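Local atomic coordinates of putative enoyl-CoA hydratase (Streptomyces coelicolor A3, PDB entry 3G64), a protein that probably acts as an enoyl-CoA hydratase, adding water across the double bond of enoyl-CoA thioesters. Residues Asp136-Asp141 with Leu195-Thr200; Asp141-Phe146 with Thr200-Ala205; Ala108-Pro113 with Ala132-Phe137; Ala61-Val66 with Leu212-Ala217. One frame throughout, in Å; residues are numbered along the deposited sequence. Where two conformers were deposited one is given.

Contact 1 (Asp136-Asp141 with Leu195-Thr200)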
loop_
_atom_site.group_PDB
_atom_site.type_symbol
_atom_site.label_atom_id
_atom_site.label_comp_id
_atom_site.label_asym_id
_atom_site.label_seq_id
_atom_site.Cartn_x
_atom_site.Cartn_y
_atom_site.Cartn_z
ATOM N N ASP A 136 -7.429 -10.214 -10.783
ATOM C CA ASP A 136 -6.070 -9.791 -11.043
ATOM C C ASP A 136 -6.043 -8.594 -11.985
ATOM O O ASP A 136 -5.182 -7.693 -11.838
ATOM C CB ASP A 136 -5.282 -10.976 -11.599
ATOM C CG ASP A 136 -5.339 -12.171 -10.640
ATOM O OD1 ASP A 136 -4.696 -12.080 -9.570
ATOM O OD2 ASP A 136 -6.072 -13.151 -10.915
ATOM N N PHE A 137 -6.990 -8.573 -12.935
ATOM C CA PHE A 137 -7.073 -7.496 -13.929
ATOM C C PHE A 137 -8.494 -6.950 -13.994
ATOM O O PHE A 137 -9.461 -7.722 -13.957
ATOM C CB PHE A 137 -6.649 -7.962 -15.341
ATOM C CG PHE A 137 -5.225 -8.450 -15.442
ATOM C CD1 PHE A 137 -4.213 -7.603 -15.883
ATOM C CD2 PHE A 137 -4.905 -9.755 -15.115
ATOM C CE1 PHE A 137 -2.902 -8.054 -15.986
ATOM C CE2 PHE A 137 -3.581 -10.225 -15.201
ATOM C CZ PHE A 137 -2.583 -9.370 -15.637
ATOM N N ARG A 138 -8.608 -5.619 -14.085
ATOM C CA ARG A 138 -9.878 -4.947 -14.365
ATOM C C ARG A 138 -9.781 -4.219 -15.724
ATOM O O ARG A 138 -9.079 -3.207 -15.875
ATOM C CB ARG A 138 -10.259 -3.969 -13.247
ATOM C CG ARG A 138 -10.771 -4.666 -11.933
ATOM C CD ARG A 138 -10.528 -3.807 -10.676
ATOM N NE ARG A 138 -9.092 -3.648 -10.481
ATOM C CZ ARG A 138 -8.284 -4.612 -10.032
ATOM N NH1 ARG A 138 -6.980 -4.389 -9.947
ATOM N NH2 ARG A 138 -8.765 -5.800 -9.663
ATOM N N VAL A 139 -10.472 -4.768 -16.710
ATOM C CA VAL A 139 -10.527 -4.194 -18.065
ATOM C C VAL A 139 -11.872 -3.487 -18.198
ATOM O O VAL A 139 -12.920 -4.121 -18.193
ATOM C CB VAL A 139 -10.347 -5.313 -19.102
ATOM C CG1 VAL A 139 -10.548 -4.806 -20.517
ATOM C CG2 VAL A 139 -8.946 -5.970 -18.922
ATOM N N ALA A 140 -11.839 -2.162 -18.290
ATOM C CA ALA A 140 -13.014 -1.347 -18.052
ATOM C C ALA A 140 -13.257 -0.394 -19.199
ATOM O O ALA A 140 -12.300 0.222 -19.695
ATOM C CB ALA A 140 -12.811 -0.530 -16.773
ATOM N N ASP A 141 -14.522 -0.235 -19.586
ATOM C CA ASP A 141 -14.878 0.807 -20.559
ATOM C C ASP A 141 -15.250 2.081 -19.807
ATOM O O ASP A 141 -15.338 2.059 -18.572
ATOM C CB ASP A 141 -15.890 0.324 -21.633
ATOM C CG ASP A 141 -17.356 0.581 -21.277
ATOM O OD1 ASP A 141 -18.228 0.135 -22.074
ATOM O OD2 ASP A 141 -17.651 1.205 -20.235
ATOM N N LEU A 195 -7.463 1.654 -9.850
ATOM C CA LEU A 195 -8.462 0.579 -9.960
ATOM C C LEU A 195 -8.609 -0.031 -11.348
ATOM O O LEU A 195 -9.268 -1.065 -11.479
ATOM C CB LEU A 195 -9.839 1.069 -9.545
ATOM C CG LEU A 195 -10.128 1.245 -8.071
ATOM C CD1 LEU A 195 -11.503 1.937 -7.889
ATOM C CD2 LEU A 195 -10.086 -0.123 -7.419
ATOM N N ILE A 196 -8.017 0.593 -12.374
ATOM C CA ILE A 196 -8.154 0.095 -13.750
ATOM C C ILE A 196 -6.855 -0.446 -14.308
ATOM O O ILE A 196 -5.832 0.251 -14.273
ATOM C CB ILE A 196 -8.605 1.223 -14.707
ATOM C CG1 ILE A 196 -9.888 1.867 -14.189
ATOM C CG2 ILE A 196 -8.759 0.711 -16.162
ATOM C CD1 ILE A 196 -10.987 0.888 -14.020
ATOM N N SER A 197 -6.888 -1.662 -14.859
ATOM C CA SER A 197 -5.691 -2.253 -15.474
ATOM C C SER A 197 -5.573 -1.878 -16.955
ATOM O O SER A 197 -4.476 -1.714 -17.479
ATOM C CB SER A 197 -5.732 -3.780 -15.347
ATOM O OG SER A 197 -6.142 -4.154 -14.036
ATOM N N GLU A 198 -6.718 -1.763 -17.618
ATOM C CA GLU A 198 -6.784 -1.321 -19.013
ATOM C C GLU A 198 -8.082 -0.577 -19.261
ATOM O O GLU A 198 -9.158 -1.097 -18.990
ATOM C CB GLU A 198 -6.708 -2.496 -19.977
ATOM C CG GLU A 198 -6.840 -2.038 -21.429
ATOM C CD GLU A 198 -6.764 -3.170 -22.424
ATOM O OE1 GLU A 198 -6.451 -4.312 -22.019
ATOM O OE2 GLU A 198 -7.020 -2.902 -23.620
ATOM N N LEU A 199 -7.979 0.656 -19.731
ATOM C CA LEU A 199 -9.167 1.422 -20.072
ATOM C C LEU A 199 -9.432 1.196 -21.552
ATOM O O LEU A 199 -8.550 1.379 -22.366
ATOM C CB LEU A 199 -8.955 2.911 -19.807
ATOM C CG LEU A 199 -10.195 3.741 -20.138
ATOM C CD1 LEU A 199 -11.333 3.380 -19.194
ATOM C CD2 LEU A 199 -9.868 5.215 -20.062
ATOM N N THR A 200 -10.635 0.767 -21.894
ATOM C CA THR A 200 -10.967 0.511 -23.284
ATOM C C THR A 200 -11.873 1.594 -23.836
ATOM O O THR A 200 -12.314 2.505 -23.128
ATOM C CB THR A 200 -11.703 -0.817 -23.450
ATOM O OG1 THR A 200 -13.055 -0.661 -23.004
ATOM C CG2 THR A 200 -11.023 -1.913 -22.638
HETATM O O HOH W 1 -3.988 -5.239 -12.740
#

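Contact 2 (Asp141-Phe146 with Thr200-Ala205). With GOL (glycerol), chain F.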
loop_
_atom_site.group_PDB
_atom_site.type_symbol
_atom_site.label_atom_id
_atom_site.label_comp_id
_atom_site.label_asym_id
_atom_site.label_seq_id
_atom_site.Cartn_x
_atom_site.Cartn_y
_atom_site.Cartn_z
ATOM N N ASP A 141 -14.522 -0.235 -19.586
ATOM C CA ASP A 141 -14.878 0.807 -20.559
ATOM C C ASP A 141 -15.250 2.081 -19.807
ATOM O O ASP A 141 -15.338 2.059 -18.572
ATOM C CB ASP A 141 -15.890 0.324 -21.633
ATOM C CG ASP A 141 -17.356 0.581 -21.277
ATOM O OD1 ASP A 141 -18.228 0.135 -22.074
ATOM O OD2 ASP A 141 -17.651 1.205 -20.235
ATOM N N PRO A 142 -15.384 3.204 -20.528
ATOM C CA PRO A 142 -15.559 4.515 -19.892
ATOM C C PRO A 142 -16.853 4.668 -19.134
ATOM O O PRO A 142 -16.960 5.645 -18.383
ATOM C CB PRO A 142 -15.571 5.494 -21.093
ATOM C CG PRO A 142 -14.754 4.812 -22.137
ATOM C CD PRO A 142 -15.054 3.322 -21.965
ATOM N N SER A 143 -17.835 3.788 -19.357
ATOM C CA SER A 143 -19.103 3.858 -18.618
ATOM C C SER A 143 -19.002 3.210 -17.197
ATOM O O SER A 143 -19.970 3.197 -16.404
ATOM C CB SER A 143 -20.206 3.171 -19.430
ATOM O OG SER A 143 -20.045 1.746 -19.397
ATOM N N THR A 144 -17.844 2.653 -16.887
ATOM C CA THR A 144 -17.696 1.876 -15.643
ATOM C C THR A 144 -17.836 2.754 -14.405
ATOM O O THR A 144 -17.187 3.803 -14.307
ATOM C CB THR A 144 -16.330 1.171 -15.592
ATOM O OG1 THR A 144 -16.249 0.221 -16.663
ATOM C CG2 THR A 144 -16.140 0.454 -14.237
ATOM N N ARG A 145 -18.716 2.342 -13.494
ATOM C CA ARG A 145 -18.957 3.051 -12.240
ATOM C C ARG A 145 -18.883 2.105 -11.018
ATOM O O ARG A 145 -19.805 1.307 -10.796
ATOM C CB ARG A 145 -20.352 3.670 -12.229
ATOM C CG ARG A 145 -20.673 4.523 -13.455
ATOM C CD ARG A 145 -22.137 4.976 -13.471
ATOM N NE ARG A 145 -22.046 6.386 -13.750
ATOM C CZ ARG A 145 -22.493 7.369 -12.978
ATOM N NH1 ARG A 145 -23.216 7.138 -11.883
ATOM N NH2 ARG A 145 -22.242 8.613 -13.361
ATOM N N PHE A 146 -17.816 2.223 -10.228
ATOM C CA PHE A 146 -17.675 1.485 -8.969
ATOM C C PHE A 146 -18.406 2.182 -7.838
ATOM O O PHE A 146 -18.385 3.422 -7.726
ATOM C CB PHE A 146 -16.209 1.417 -8.524
ATOM C CG PHE A 146 -15.307 0.666 -9.435
ATOM C CD1 PHE A 146 -15.023 -0.678 -9.203
ATOM C CD2 PHE A 146 -14.656 1.329 -10.490
ATOM C CE1 PHE A 146 -14.106 -1.380 -10.032
ATOM C CE2 PHE A 146 -13.750 0.638 -11.329
ATOM C CZ PHE A 146 -13.492 -0.720 -11.103
ATOM N N THR A 200 -10.635 0.767 -21.894
ATOM C CA THR A 200 -10.967 0.511 -23.284
ATOM C C THR A 200 -11.873 1.594 -23.836
ATOM O O THR A 200 -12.314 2.505 -23.128
ATOM C CB THR A 200 -11.703 -0.817 -23.450
ATOM O OG1 THR A 200 -13.055 -0.661 -23.004
ATOM C CG2 THR A 200 -11.023 -1.913 -22.638
ATOM N N GLU A 201 -12.152 1.462 -25.125
ATOM C CA GLU A 201 -13.188 2.208 -25.810
ATOM C C GLU A 201 -14.576 1.720 -25.390
ATOM O O GLU A 201 -14.759 0.559 -25.022
ATOM C CB GLU A 201 -13.011 1.922 -27.296
ATOM C CG GLU A 201 -13.170 3.070 -28.213
ATOM C CD GLU A 201 -13.228 2.589 -29.665
ATOM O OE1 GLU A 201 -12.233 1.985 -30.134
ATOM O OE2 GLU A 201 -14.274 2.795 -30.322
ATOM N N GLU A 202 -15.559 2.609 -25.471
ATOM C CA GLU A 202 -16.963 2.294 -25.176
ATOM C C GLU A 202 -17.436 1.012 -25.876
ATOM O O GLU A 202 -17.229 0.840 -27.073
ATOM C CB GLU A 202 -17.837 3.482 -25.601
ATOM C CG GLU A 202 -19.301 3.362 -25.208
ATOM C CD GLU A 202 -19.513 3.318 -23.691
ATOM O OE1 GLU A 202 -18.919 4.151 -22.963
ATOM O OE2 GLU A 202 -20.289 2.451 -23.232
ATOM N N GLY A 203 -18.059 0.111 -25.122
ATOM C CA GLY A 203 -18.518 -1.168 -25.656
ATOM C C GLY A 203 -17.486 -2.251 -25.959
ATOM O O GLY A 203 -17.847 -3.330 -26.401
ATOM N N ARG A 204 -16.208 -1.988 -25.709
ATOM C CA ARG A 204 -15.149 -2.951 -26.057
ATOM C C ARG A 204 -14.555 -3.738 -24.860
ATOM O O ARG A 204 -13.576 -4.462 -25.016
ATOM C CB ARG A 204 -14.025 -2.206 -26.787
ATOM C CG ARG A 204 -14.548 -1.293 -27.897
ATOM C CD ARG A 204 -14.824 -2.087 -29.146
ATOM N NE ARG A 204 -13.553 -2.418 -29.787
ATOM C CZ ARG A 204 -13.057 -1.787 -30.850
ATOM N NH1 ARG A 204 -13.735 -0.798 -31.432
ATOM N NH2 ARG A 204 -11.879 -2.161 -31.342
ATOM N N ALA A 205 -15.156 -3.615 -23.672
ATOM C CA ALA A 205 -14.549 -4.246 -22.491
ATOM C C ALA A 205 -14.503 -5.775 -22.641
ATOM O O ALA A 205 -13.480 -6.397 -22.369
ATOM C CB ALA A 205 -15.293 -3.837 -21.224
HETATM C C1 GOL F . -18.788 -3.302 -22.419
HETATM O O1 GOL F . -17.754 -2.521 -22.951
HETATM C C2 GOL F . -19.370 -4.191 -23.507
HETATM O O2 GOL F . -18.518 -5.293 -23.725
HETATM C C3 GOL F . -20.804 -4.602 -23.171
HETATM O O3 GOL F . -21.633 -3.468 -23.364
HETATM O O HOH W 2 -20.880 0.187 -22.274
#

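Contact 3 (Ala108-Pro113 with Ala132-Phe137)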
loop_
_atom_site.group_PDB
_atom_site.type_symbol
_atom_site.label_atom_id
_atom_site.label_comp_id
_atom_site.label_asym_id
_atom_site.label_seq_id
_atom_site.Cartn_x
_atom_site.Cartn_y
_atom_site.Cartn_z
ATOM N N ALA A 108 -11.153 -17.202 -2.798
ATOM C CA ALA A 108 -10.955 -18.168 -3.881
ATOM C C ALA A 108 -10.494 -17.456 -5.176
ATOM O O ALA A 108 -9.649 -17.971 -5.911
ATOM C CB ALA A 108 -12.236 -18.951 -4.132
ATOM N N VAL A 109 -11.021 -16.262 -5.448
ATOM C CA VAL A 109 -10.509 -15.510 -6.596
ATOM C C VAL A 109 -9.037 -15.170 -6.393
ATOM O O VAL A 109 -8.229 -15.315 -7.307
ATOM C CB VAL A 109 -11.312 -14.223 -6.889
ATOM C CG1 VAL A 109 -10.609 -13.387 -7.987
ATOM C CG2 VAL A 109 -12.718 -14.572 -7.335
ATOM N N ARG A 110 -8.677 -14.726 -5.188
ATOM C CA ARG A 110 -7.285 -14.386 -4.909
ATOM C C ARG A 110 -6.334 -15.606 -4.979
ATOM O O ARG A 110 -5.124 -15.435 -5.204
ATOM C CB ARG A 110 -7.153 -13.675 -3.531
ATOM C CG ARG A 110 -7.901 -12.269 -3.478
ATOM C CD ARG A 110 -7.405 -11.299 -4.604
ATOM N NE ARG A 110 -5.942 -11.371 -4.778
ATOM C CZ ARG A 110 -5.315 -11.306 -5.957
ATOM N NH1 ARG A 110 -6.008 -11.161 -7.092
ATOM N NH2 ARG A 110 -3.987 -11.406 -6.015
ATOM N N GLU A 111 -6.863 -16.809 -4.773
ATOM C CA GLU A 111 -5.991 -17.975 -4.614
ATOM C C GLU A 111 -5.983 -18.964 -5.781
ATOM O O GLU A 111 -5.178 -19.886 -5.781
ATOM C CB GLU A 111 -6.309 -18.735 -3.304
ATOM C CG GLU A 111 -5.841 -18.014 -2.045
ATOM C CD GLU A 111 -6.134 -18.785 -0.754
ATOM O OE1 GLU A 111 -6.817 -19.831 -0.786
ATOM O OE2 GLU A 111 -5.671 -18.330 0.310
ATOM N N CYS A 112 -6.880 -18.800 -6.748
ATOM C CA CYS A 112 -6.985 -19.770 -7.831
ATOM C C CYS A 112 -5.768 -19.680 -8.753
ATOM O O CYS A 112 -5.304 -18.579 -9.057
ATOM C CB CYS A 112 -8.280 -19.570 -8.626
ATOM S SG CYS A 112 -8.496 -17.915 -9.381
ATOM N N PRO A 113 -5.268 -20.842 -9.213
ATOM C CA PRO A 113 -3.999 -20.949 -9.947
ATOM C C PRO A 113 -4.091 -20.480 -11.415
ATOM O O PRO A 113 -3.607 -21.169 -12.305
ATOM C CB PRO A 113 -3.684 -22.441 -9.878
ATOM C CG PRO A 113 -5.054 -23.105 -9.816
ATOM C CD PRO A 113 -5.949 -22.141 -9.054
ATOM N N ALA A 132 -14.858 -7.381 -8.628
ATOM C CA ALA A 132 -13.962 -6.690 -9.553
ATOM C C ALA A 132 -12.606 -6.424 -8.879
ATOM O O ALA A 132 -11.551 -6.672 -9.448
ATOM C CB ALA A 132 -14.599 -5.377 -10.030
ATOM N N LEU A 133 -12.647 -5.928 -7.649
ATOM C CA LEU A 133 -11.424 -5.587 -6.929
ATOM C C LEU A 133 -10.543 -6.830 -6.678
ATOM O O LEU A 133 -9.320 -6.737 -6.639
ATOM C CB LEU A 133 -11.829 -4.932 -5.588
ATOM C CG LEU A 133 -10.765 -4.373 -4.644
ATOM C CD1 LEU A 133 -10.019 -3.225 -5.340
ATOM C CD2 LEU A 133 -11.443 -3.900 -3.355
ATOM N N ALA A 134 -11.161 -7.999 -6.526
ATOM C CA ALA A 134 -10.398 -9.213 -6.231
ATOM C C ALA A 134 -9.691 -9.783 -7.472
ATOM O O ALA A 134 -8.679 -10.477 -7.367
ATOM C CB ALA A 134 -11.296 -10.278 -5.594
ATOM N N ALA A 135 -10.238 -9.481 -8.637
ATOM C CA ALA A 135 -9.664 -9.941 -9.904
ATOM C C ALA A 135 -8.224 -9.463 -10.038
ATOM O O ALA A 135 -7.822 -8.434 -9.455
ATOM C CB ALA A 135 -10.525 -9.405 -11.111
ATOM N N ASP A 136 -7.429 -10.214 -10.783
ATOM C CA ASP A 136 -6.070 -9.791 -11.043
ATOM C C ASP A 136 -6.043 -8.594 -11.985
ATOM O O ASP A 136 -5.182 -7.693 -11.838
ATOM C CB ASP A 136 -5.282 -10.976 -11.599
ATOM C CG ASP A 136 -5.339 -12.171 -10.640
ATOM O OD1 ASP A 136 -4.696 -12.080 -9.570
ATOM O OD2 ASP A 136 -6.072 -13.151 -10.915
ATOM N N PHE A 137 -6.990 -8.573 -12.935
ATOM C CA PHE A 137 -7.073 -7.496 -13.929
ATOM C C PHE A 137 -8.494 -6.950 -13.994
ATOM O O PHE A 137 -9.461 -7.722 -13.957
ATOM C CB PHE A 137 -6.649 -7.962 -15.341
ATOM C CG PHE A 137 -5.225 -8.450 -15.442
ATOM C CD1 PHE A 137 -4.213 -7.603 -15.883
ATOM C CD2 PHE A 137 -4.905 -9.755 -15.115
ATOM C CE1 PHE A 137 -2.902 -8.054 -15.986
ATOM C CE2 PHE A 137 -3.581 -10.225 -15.201
ATOM C CZ PHE A 137 -2.583 -9.370 -15.637
HETATM O O HOH W 3 -2.600 -10.662 -8.417
#

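Contact 4 (Ala61-Val66 with Leu212-Ala217)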
loop_
_atom_site.group_PDB
_atom_site.type_symbol
_atom_site.label_atom_id
_atom_site.label_comp_id
_atom_site.label_asym_id
_atom_site.label_seq_id
_atom_site.Cartn_x
_atom_site.Cartn_y
_atom_site.Cartn_z
ATOM N N ALA A 61 -7.675 -26.479 -14.452
ATOM C CA ALA A 61 -8.424 -26.748 -15.658
ATOM C C ALA A 61 -8.117 -25.736 -16.771
ATOM O O ALA A 61 -7.913 -26.100 -17.927
ATOM C CB ALA A 61 -9.925 -26.752 -15.310
ATOM N N VAL A 62 -8.052 -24.470 -16.381
ATOM C CA VAL A 62 -7.943 -23.376 -17.304
ATOM C C VAL A 62 -6.675 -22.593 -17.005
ATOM O O VAL A 62 -6.045 -22.786 -15.961
ATOM C CB VAL A 62 -9.196 -22.480 -17.219
ATOM C CG1 VAL A 62 -10.460 -23.343 -17.321
ATOM C CG2 VAL A 62 -9.213 -21.682 -15.925
ATOM N N ARG A 63 -6.302 -21.723 -17.935
ATOM C CA ARG A 63 -5.110 -20.908 -17.807
ATOM C C ARG A 63 -5.472 -19.445 -17.655
ATOM O O ARG A 63 -4.598 -18.619 -17.461
ATOM C CB ARG A 63 -4.173 -21.115 -19.023
ATOM C CG ARG A 63 -3.726 -22.567 -19.214
ATOM C CD ARG A 63 -2.643 -22.778 -20.304
ATOM N NE ARG A 63 -2.998 -22.308 -21.649
ATOM C CZ ARG A 63 -3.787 -22.950 -22.516
ATOM N NH1 ARG A 63 -4.349 -24.108 -22.203
ATOM N NH2 ARG A 63 -4.023 -22.416 -23.710
ATOM N N ALA A 64 -6.764 -19.128 -17.737
ATOM C CA ALA A 64 -7.250 -17.764 -17.508
ATOM C C ALA A 64 -8.754 -17.799 -17.351
ATOM O O ALA A 64 -9.441 -18.656 -17.923
ATOM C CB ALA A 64 -6.885 -16.828 -18.669
ATOM N N LEU A 65 -9.280 -16.846 -16.596
ATOM C CA LEU A 65 -10.720 -16.760 -16.429
ATOM C C LEU A 65 -11.182 -15.313 -16.551
ATOM O O LEU A 65 -10.612 -14.388 -15.936
ATOM C CB LEU A 65 -11.140 -17.396 -15.084
ATOM C CG LEU A 65 -12.649 -17.408 -14.774
ATOM C CD1 LEU A 65 -12.994 -18.559 -13.833
ATOM C CD2 LEU A 65 -13.101 -16.088 -14.185
ATOM N N VAL A 66 -12.206 -15.124 -17.368
ATOM C CA VAL A 66 -12.870 -13.835 -17.522
ATOM C C VAL A 66 -14.183 -13.868 -16.764
ATOM O O VAL A 66 -14.983 -14.809 -16.903
ATOM C CB VAL A 66 -13.161 -13.515 -18.999
ATOM C CG1 VAL A 66 -13.938 -12.195 -19.124
ATOM C CG2 VAL A 66 -11.859 -13.467 -19.811
ATOM N N LEU A 212 -7.007 -10.119 -23.620
ATOM C CA LEU A 212 -6.054 -10.226 -22.519
ATOM C C LEU A 212 -5.998 -11.666 -21.994
ATOM O O LEU A 212 -4.927 -12.180 -21.709
ATOM C CB LEU A 212 -6.383 -9.240 -21.395
ATOM C CG LEU A 212 -5.572 -9.447 -20.110
ATOM C CD1 LEU A 212 -4.083 -9.271 -20.360
ATOM C CD2 LEU A 212 -6.041 -8.449 -19.075
ATOM N N ALA A 213 -7.156 -12.321 -21.892
ATOM C CA ALA A 213 -7.199 -13.705 -21.390
ATOM C C ALA A 213 -6.382 -14.630 -22.275
ATOM O O ALA A 213 -5.631 -15.476 -21.804
ATOM C CB ALA A 213 -8.632 -14.204 -21.314
ATOM N N ARG A 214 -6.572 -14.467 -23.584
ATOM C CA ARG A 214 -5.876 -15.272 -24.570
ATOM C C ARG A 214 -4.360 -14.987 -24.555
ATOM O O ARG A 214 -3.553 -15.894 -24.684
ATOM C CB ARG A 214 -6.473 -14.998 -25.973
ATOM C CG ARG A 214 -5.844 -15.831 -27.084
ATOM C CD ARG A 214 -5.816 -17.314 -26.724
ATOM N NE ARG A 214 -7.170 -17.835 -26.626
ATOM C CZ ARG A 214 -7.499 -18.982 -26.041
ATOM N NH1 ARG A 214 -6.565 -19.744 -25.485
ATOM N NH2 ARG A 214 -8.775 -19.357 -26.003
ATOM N N ARG A 215 -3.985 -13.720 -24.412
ATOM C CA ARG A 215 -2.586 -13.357 -24.254
ATOM C C ARG A 215 -1.955 -14.103 -23.078
ATOM O O ARG A 215 -0.869 -14.679 -23.207
ATOM C CB ARG A 215 -2.428 -11.845 -24.068
ATOM C CG ARG A 215 -0.982 -11.445 -23.806
ATOM C CD ARG A 215 -0.760 -9.950 -23.685
ATOM N NE ARG A 215 0.659 -9.699 -23.473
ATOM C CZ ARG A 215 1.195 -8.540 -23.098
ATOM N NH1 ARG A 215 0.440 -7.481 -22.873
ATOM N NH2 ARG A 215 2.509 -8.448 -22.936
ATOM N N LEU A 216 -2.641 -14.098 -21.933
ATOM C CA LEU A 216 -2.155 -14.799 -20.741
ATOM C C LEU A 216 -2.143 -16.308 -20.964
ATOM O O LEU A 216 -1.183 -16.973 -20.595
ATOM C CB LEU A 216 -3.012 -14.448 -19.509
ATOM C CG LEU A 216 -2.794 -13.031 -18.973
ATOM C CD1 LEU A 216 -4.002 -12.562 -18.159
ATOM C CD2 LEU A 216 -1.534 -12.977 -18.131
ATOM N N ALA A 217 -3.195 -16.837 -21.596
ATOM C CA ALA A 217 -3.300 -18.286 -21.809
ATOM C C ALA A 217 -2.282 -18.809 -22.838
ATOM O O ALA A 217 -1.989 -19.999 -22.880
ATOM C CB ALA A 217 -4.710 -18.673 -22.231
HETATM O O HOH W 4 -1.845 -18.367 -17.470
#

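Contact 1 (Asp136-Asp141 with Leu195-Thr200)
Two backbone donors grip Arg138 O: Ser197 N lies 2.9 Å from it in the carbonyl plane, while Glu198 N approaches from 3.3 Å, tilted 26° out of that plane. Beside them the serine hydroxyl stands in for a strand carbonyl. With OG anti to its own carbonyl carbon (chi1 -44°), Ser197 OG takes the N-H of Arg138 over 2.9 Å in a nearly straight bond, and water 1 links the same oxygen to Asp136 O. A small hydroxyl suits this place, where the chain 195-200 has not yet settled into its strand. The Arg138 side chain reaches further: it bends at chi3, and NE donates to Leu195 O at 2.8 Å, the oxygen lying in the guanidinium plane but the donor above the plane of the Leu195 carbonyl. From here the pairing becomes regular and parallel, Glu198 O accepting from Ala140 N and Ala140 O from Thr200 N. Ala140 CB packs on Ile196 CD1 at 3.6 Å, and on the other face Val139 CG1 meets Thr200 CG2, the two side chains crossing at about a right angle. Strand 198-199 forms the edge of the six-stranded sheet within this chain, strand 116-120 flanks 137-140 on its other side, and helix 205-217 packs over Phe137 and Val139.

Contact 2 (Asp141-Phe146 with Thr200-Ala205)
The carboxylates of Asp141 and Glu202 cross obliquely, their planes 55° apart. At Asp141, the N-H of Gly203 reaches OD1 on its anti side from 3.1 Å, 30° out of plane; Ser143 OG uses the syn lone pair of OD2 at 2.6 Å, and Ser143 N comes to OD2 from above the plane. Asp141 OD1 and Glu202 OE2 stand only 3.3 Å apart, two acceptors of like charge, and water 2 donates to both, which probably eases their repulsion. Glu202 gets there because its chain bends at chi2 (63°), turning CD back toward Asp141. A glycerol, probably from the crystallisation liquor, donates through O1 to OD1 while it accepts from Ala205 N, beside the first turn of helix 205-217. Proline suits the neighbouring position: Pro142 CD lies 3.1 Å from Thr200 O, and the ring fits the first turn position after Asp141. An alanine in place of Asp141 would probably leave the N-H groups of Gly203 and Ser143, and the hydroxyl of Ser143, without their acceptor. The bond from Ser143 N to OD2 makes an Asx turn, set within a type I turn from Asp141 to Thr144. Gly203, with positive phi, sits in the type II turn from Glu201 to Arg204, so the contact is a meeting of two beta turns beyond the ends of paired parallel strands.

Contact 3 (Ala108-Pro113 with Ala132-Phe137)
Two helix ends meet here, 92-111 and 127-134, their backbones nearest at Arg110 and Ala134, whose CA atoms are 6.2 Å apart. Ala134 has a small side chain that lets the helices come this close: its CB rests 4.0 Å from Val109 CG1. The same valine methyl also touches Ala134 O at 3.5 Å. The Arg110 chain bends at chi2 (-56°), which sets CD, and again at chi3; at its end NH1 donates both to Ala134 O at 2.8 Å, near the guanidinium plane, and to Asp136 OD1 at 3.0 Å. The second bond is a salt bridge that meets OD1 from above the carboxylate plane, the two flat groups lying 66° apart. Water 3 closes a small ring by accepting from Arg110 NH2 and donating to Asp136 OD1. Asp136 OD2 pairs in turn with Lys228 and with Val116 N, so this buried carboxylate is matched by two cations. Arg110 thus binds the last carbonyl of helix 127-134, where the chain turns from helix into strand 137-140 of the crotonase-type core.

Contact 4 (Ala61-Val66 with Leu212-Ala217)
Helix 205-217 packs against one face of the beta sheet of the crotonase-type fold, and its last turns meet the start of strand 64-69 here. Alanines make the close approach possible: Ala213 CB touches Val66 CG2 at 3.6 Å and Ala64 CB at 4.1 Å, so a methyl on the helix rests on two small groups of the strand. Val66 CG2, anti to the carbonyl carbon, is the branch that meets that methyl. Ala64 CB also lies against Ala213 O. At the helix end the chemistry turns polar. Arg63 bends at chi3 and sends NE to Ala217 O over 2.8 Å, in the carbonyl plane and on a lone pair, in a nearly straight bond (N-H...O 166°); NH2 adds a weak second bond to the same oxygen. The aliphatic part of the arginine leans on Ala217, CB to CB. Replacing Arg63 by an alanine would probably leave Ala217 O without these two donors and uncover part of the Ala217 methyl. Arg214, which hydrogen-bonds to Asp25 O and Thr24 O, brings its NH1 to 4.1 Å from Arg63 NH2, and a weak, long ion pair from Arg63 to Asp25 probably moderates that repulsion. A cation set at the carbonyl end of a helix is likely to be stabilised by the helix dipole, and here it also joins helix to strand.

Contacts 1, 3 and 4 are buried, whereas contact 2 lies nearer the surface and half of its touching residues are exposed. Contacts 1 and 2 run on from each other through Asp141 and Thr200: parallel strand pairing, built on backbone bonds, gives way to turns joined through a carboxylate and a water. Contacts 1 and 3 share Asp136 and Phe137, where a helix hands over to a strand. Contact 4 reaches the same sheet as contact 1 from a helix, and the two touch where Phe137 packs on Leu212 and Leu216. In both contacts 3 and 4 an arginine donates to a carbonyl at a helix end, but contact 3 adds a buried salt bridge and contact 4 a nearby like charge.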